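Local atomic coordinates of sensor protein (Bacteroides thetaiotaomicron, PDB entry 2X7X), a protein that binds beta-D-fructose through this periplasmic domain of a hybrid two-component system and probably relays the signal as a histidine kinase that regulates transcription. Residues A[55-59]-A[79-83]; A[70-74]-A[137-141]. The contacts are given in a common frame with arbitrary orientation. Numbering follows the deposited sequence.

Contact 1. Residues A[55-59]-A[79-83]; sequences VHYFM and IVEEA
Two neighbouring helices of the α/β lobe containing strand 65-68, in a periplasmic-binding-protein fold, run side by side here, joined in sequence through that strand. Residues 55-59 and 79-83 are both α-helical; their axes are 10.5 Å apart at closest approach and nearly parallel, at 8°. The register pairs V55 with I79 (CA to CA 7.4 Å) and M59 with A83 (CA to CA 6.9 Å), so one helical turn on each side is matched. I79 points toward the other helix and sets its CG2 3.7 Å from CB of V55, a residue in the t rotamer whose side chain also rests on L66 and I68 of strand 65-68. V80 turns away from the partner helix, onto strands 65-68 and 90-93. E82 (chi1 m, chi2 t) points toward the other helix, where NE2 of H56 (chi1 m) donates a weak hydrogen bond to OE2 of E82 at 3.4 Å, the carboxylate oxygen lying at the imidazole edge. A83 needs little space, which suits the close M59 pairing: its CB is 4.5 Å from V55 CG1, and the M59 thioether (chi1 m, chi2 t) bends over it, SD lying 4.1 Å from A83 CB.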
loop_
_atom_site.group_PDB
_atom_site.type_symbol
_atom_site.label_atom_id
_atom_site.label_comp_id
_atom_site.label_asym_id
_atom_site.label_seq_id
_atom_site.Cartn_x
_atom_site.Cartn_y
_atom_site.Cartn_z
ATOM N N VAL A 55 -32.623 10.740 10.216
ATOM C CA VAL A 55 -32.212 11.637 11.302
ATOM C C VAL A 55 -33.304 11.741 12.379
ATOM O O VAL A 55 -33.013 11.617 13.569
ATOM C CB VAL A 55 -31.745 13.040 10.802
ATOM C CG1 VAL A 55 -31.312 13.920 11.974
ATOM C CG2 VAL A 55 -30.596 12.901 9.834
ATOM N N HIS A 56 -34.554 11.935 11.961
ATOM C CA HIS A 56 -35.677 11.958 12.908
ATOM C C HIS A 56 -35.754 10.670 13.729
ATOM O O HIS A 56 -35.971 10.727 14.942
ATOM C CB HIS A 56 -37.016 12.256 12.215
ATOM C CG HIS A 56 -37.136 13.660 11.702
ATOM N ND1 HIS A 56 -37.931 13.993 10.625
ATOM C CD2 HIS A 56 -36.552 14.813 12.108
ATOM C CE1 HIS A 56 -37.841 15.293 10.395
ATOM N NE2 HIS A 56 -37.008 15.814 11.281
ATOM N N TYR A 57 -35.549 9.526 13.068
ATOM C CA TYR A 57 -35.485 8.214 13.720
ATOM C C TYR A 57 -34.420 8.157 14.822
ATOM O O TYR A 57 -34.682 7.690 15.935
ATOM C CB TYR A 57 -35.222 7.124 12.675
ATOM C CG TYR A 57 -35.059 5.724 13.235
ATOM C CD1 TYR A 57 -36.066 4.766 13.080
ATOM C CD2 TYR A 57 -33.889 5.350 13.905
ATOM C CE1 TYR A 57 -35.916 3.471 13.592
ATOM C CE2 TYR A 57 -33.731 4.068 14.424
ATOM C CZ TYR A 57 -34.745 3.135 14.265
ATOM O OH TYR A 57 -34.569 1.867 14.781
ATOM N N PHE A 58 -33.218 8.622 14.499
ATOM C CA PHE A 58 -32.119 8.619 15.455
ATOM C C PHE A 58 -32.365 9.595 16.610
ATOM O O PHE A 58 -31.877 9.389 17.726
ATOM C CB PHE A 58 -30.791 8.913 14.748
ATOM C CG PHE A 58 -30.240 7.742 13.951
ATOM C CD1 PHE A 58 -30.077 6.485 14.541
ATOM C CD2 PHE A 58 -29.850 7.906 12.621
ATOM C CE1 PHE A 58 -29.559 5.409 13.807
ATOM C CE2 PHE A 58 -29.332 6.844 11.883
ATOM C CZ PHE A 58 -29.181 5.594 12.475
ATOM N N MET A 59 -33.130 10.648 16.336
ATOM C CA MET A 59 -33.529 11.613 17.361
ATOM C C MET A 59 -34.598 11.050 18.307
ATOM O O MET A 59 -34.543 11.285 19.514
ATOM C CB MET A 59 -34.028 12.899 16.712
ATOM C CG MET A 59 -32.940 13.917 16.424
ATOM S SD MET A 59 -33.470 15.252 15.326
ATOM C CE MET A 59 -35.250 15.307 15.607
ATOM N N ILE A 79 -32.419 20.144 8.929
ATOM C CA ILE A 79 -32.496 18.871 9.633
ATOM C C ILE A 79 -31.310 18.601 10.570
ATOM O O ILE A 79 -31.484 18.038 11.645
ATOM C CB ILE A 79 -32.762 17.709 8.657
ATOM C CG1 ILE A 79 -34.260 17.589 8.395
ATOM C CG2 ILE A 79 -32.274 16.378 9.228
ATOM C CD1 ILE A 79 -34.828 18.582 7.411
ATOM N N VAL A 80 -30.108 19.004 10.183
ATOM C CA VAL A 80 -28.969 18.838 11.088
ATOM C C VAL A 80 -29.026 19.863 12.233
ATOM O O VAL A 80 -28.661 19.551 13.377
ATOM C CB VAL A 80 -27.602 18.846 10.333
ATOM C CG1 VAL A 80 -26.431 18.947 11.290
ATOM C CG2 VAL A 80 -27.457 17.595 9.509
ATOM N N GLU A 81 -29.493 21.078 11.928
ATOM C CA GLU A 81 -29.654 22.122 12.943
ATOM C C GLU A 81 -30.590 21.693 14.080
ATOM O O GLU A 81 -30.276 21.916 15.254
ATOM C CB GLU A 81 -30.104 23.438 12.315
ATOM C CG GLU A 81 -28.946 24.252 11.748
ATOM C CD GLU A 81 -29.388 25.440 10.903
ATOM O OE1 GLU A 81 -28.519 26.268 10.555
ATOM O OE2 GLU A 81 -30.595 25.549 10.579
ATOM N N GLU A 82 -31.710 21.055 13.730
ATOM C CA GLU A 82 -32.598 20.435 14.720
ATOM C C GLU A 82 -31.836 19.537 15.682
ATOM O O GLU A 82 -31.843 19.774 16.894
ATOM C CB GLU A 82 -33.694 19.618 14.052
ATOM C CG GLU A 82 -34.678 20.428 13.253
ATOM C CD GLU A 82 -35.726 19.549 12.615
ATOM O OE1 GLU A 82 -36.344 19.980 11.609
ATOM O OE2 GLU A 82 -35.926 18.417 13.126
ATOM N N ALA A 83 -31.170 18.515 15.148
ATOM C CA ALA A 83 -30.378 17.622 15.986
ATOM C C ALA A 83 -29.399 18.397 16.871
ATOM O O ALA A 83 -29.158 18.017 18.015
ATOM C CB ALA A 83 -29.650 16.615 15.142
#

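Contact 2. Residues A[70-74]-A[137-141]; sequences ANEAA and LSGST
Here the two lobes of the periplasmic-binding-protein fold meet across the ligand cleft. Segment 70-74 is the loop leading from strand 65-68 into helix 73-85, with E72 extended (phi/psi -134/152); segment 137-141 is the loop between strand 128-135 and helix 141-155. A type I turn spans L137 to S140, closed by S140 N to L137 O at 3.0 Å. S140, at the N-cap position of helix 141-155, takes the p rotamer, and its OG donates to L137 O at 2.6 Å. The nearest CA atoms across the segments are those of E72 and S140, 4.2 Å apart.

A single direct hydrogen bond crosses the gap: A73 N donates to G139 O at 2.9 Å and 170°. Beside it, E72 CA makes a CH···O contact with the same G139 O at 3.4 Å. One water bridges the segments, donating to A70 O at 2.8 Å and accepting from T141 N at 3.1 Å.

Van der Waals contacts flank these bonds. A73 CB lies 3.6 Å from T141 CG2, and L137 CD2 is 3.8 Å from E72 CG and 3.9 Å from N71 ND2. Both N71 ND2 and E72 OE1 find their polar partner in N48. A side chain on G139 would collide with E72 OE2.

With one backbone bond, one bridging water and no charge pair between them, these segments depend on close approach of the two loops, consistent with a closed, sugar-bound state.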
loop_
_atom_site.group_PDB
_atom_site.type_symbol
_atom_site.label_atom_id
_atom_site.label_comp_id
_atom_site.label_asym_id
_atom_site.label_seq_id
_atom_site.Cartn_x
_atom_site.Cartn_y
_atom_site.Cartn_z
ATOM N N ALA A 70 -24.242 14.521 4.696
ATOM C CA ALA A 70 -25.398 15.257 4.142
ATOM C C ALA A 70 -25.585 15.162 2.619
ATOM O O ALA A 70 -24.826 15.760 1.856
ATOM C CB ALA A 70 -25.341 16.717 4.586
ATOM N N ASN A 71 -26.627 14.443 2.197
ATOM C CA ASN A 71 -26.891 14.131 0.778
ATOM C C ASN A 71 -26.762 15.312 -0.172
ATOM O O ASN A 71 -26.093 15.221 -1.199
ATOM C CB ASN A 71 -28.266 13.490 0.609
ATOM C CG ASN A 71 -28.529 13.038 -0.814
ATOM O OD1 ASN A 71 -27.866 12.143 -1.317
ATOM N ND2 ASN A 71 -29.513 13.642 -1.459
ATOM N N GLU A 72 -27.441 16.399 0.165
ATOM C CA GLU A 72 -27.261 17.671 -0.495
ATOM C C GLU A 72 -27.156 18.673 0.630
ATOM O O GLU A 72 -27.712 18.442 1.696
ATOM C CB GLU A 72 -28.439 17.996 -1.406
ATOM C CG GLU A 72 -28.708 16.918 -2.436
ATOM C CD GLU A 72 -29.564 17.383 -3.589
ATOM O OE1 GLU A 72 -30.630 16.777 -3.817
ATOM O OE2 GLU A 72 -29.173 18.352 -4.276
ATOM N N ALA A 73 -26.443 19.771 0.399
ATOM C CA ALA A 73 -26.116 20.728 1.462
ATOM C C ALA A 73 -27.313 21.513 1.989
ATOM O O ALA A 73 -27.577 21.519 3.194
ATOM C CB ALA A 73 -25.022 21.685 0.998
ATOM N N ALA A 74 -28.024 22.167 1.079
ATOM C CA ALA A 74 -29.156 23.017 1.428
ATOM C C ALA A 74 -30.317 22.287 2.137
ATOM O O ALA A 74 -30.682 22.671 3.254
ATOM C CB ALA A 74 -29.658 23.782 0.181
ATOM N N LEU A 137 -23.880 14.569 -7.770
ATOM C CA LEU A 137 -25.129 15.299 -7.536
ATOM C C LEU A 137 -24.833 16.765 -7.254
ATOM O O LEU A 137 -24.120 17.081 -6.299
ATOM C CB LEU A 137 -25.870 14.664 -6.355
ATOM C CG LEU A 137 -27.344 15.010 -6.094
ATOM C CD1 LEU A 137 -28.241 14.762 -7.295
ATOM C CD2 LEU A 137 -27.837 14.194 -4.892
ATOM N N SER A 138 -25.366 17.650 -8.089
ATOM C CA SER A 138 -25.025 19.095 -8.043
ATOM C C SER A 138 -25.040 19.751 -6.657
ATOM O O SER A 138 -24.093 20.457 -6.294
ATOM C CB SER A 138 -25.897 19.901 -9.010
ATOM O OG SER A 138 -25.423 19.685 -10.336
ATOM N N GLY A 139 -26.092 19.488 -5.887
ATOM C CA GLY A 139 -26.264 20.105 -4.580
ATOM C C GLY A 139 -25.433 19.519 -3.449
ATOM O O GLY A 139 -25.548 19.977 -2.312
ATOM N N SER A 140 -24.609 18.508 -3.739
ATOM C CA SER A 140 -23.735 17.935 -2.707
ATOM C C SER A 140 -22.432 18.727 -2.665
ATOM O O SER A 140 -21.976 19.207 -3.700
ATOM C CB SER A 140 -23.464 16.444 -2.958
ATOM O OG SER A 140 -22.800 16.230 -4.196
ATOM N N THR A 141 -21.828 18.870 -1.487
ATOM C CA THR A 141 -20.632 19.716 -1.398
ATOM C C THR A 141 -19.391 19.132 -2.096
ATOM O O THR A 141 -18.556 19.906 -2.585
ATOM C CB THR A 141 -20.300 20.231 0.051
ATOM O OG1 THR A 141 -19.930 19.145 0.912
ATOM C CG2 THR A 141 -21.481 20.996 0.646
HETATM O O HOH W 1 -23.530 18.056 0.924
#

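In the fold
Helix 73-85 takes part in both contacts: its first residues belong to contact 2, and its second half to contact 1. The contact centres are about 17 Å apart, with nearest atoms about 5 Å apart and no touch. Contact 1 lies within one lobe, away from the sugar, whereas contact 2 spans the cleft. At contact 2 the side chain of S140 is about 6 Å from the bound fructose, and that of N71 about 4 Å from the side chain of the fructose-binding R95, which also hydrogen-bonds to N71 O. The same helix thus packs against its neighbour in one lobe and meets the other lobe at its N-terminal end.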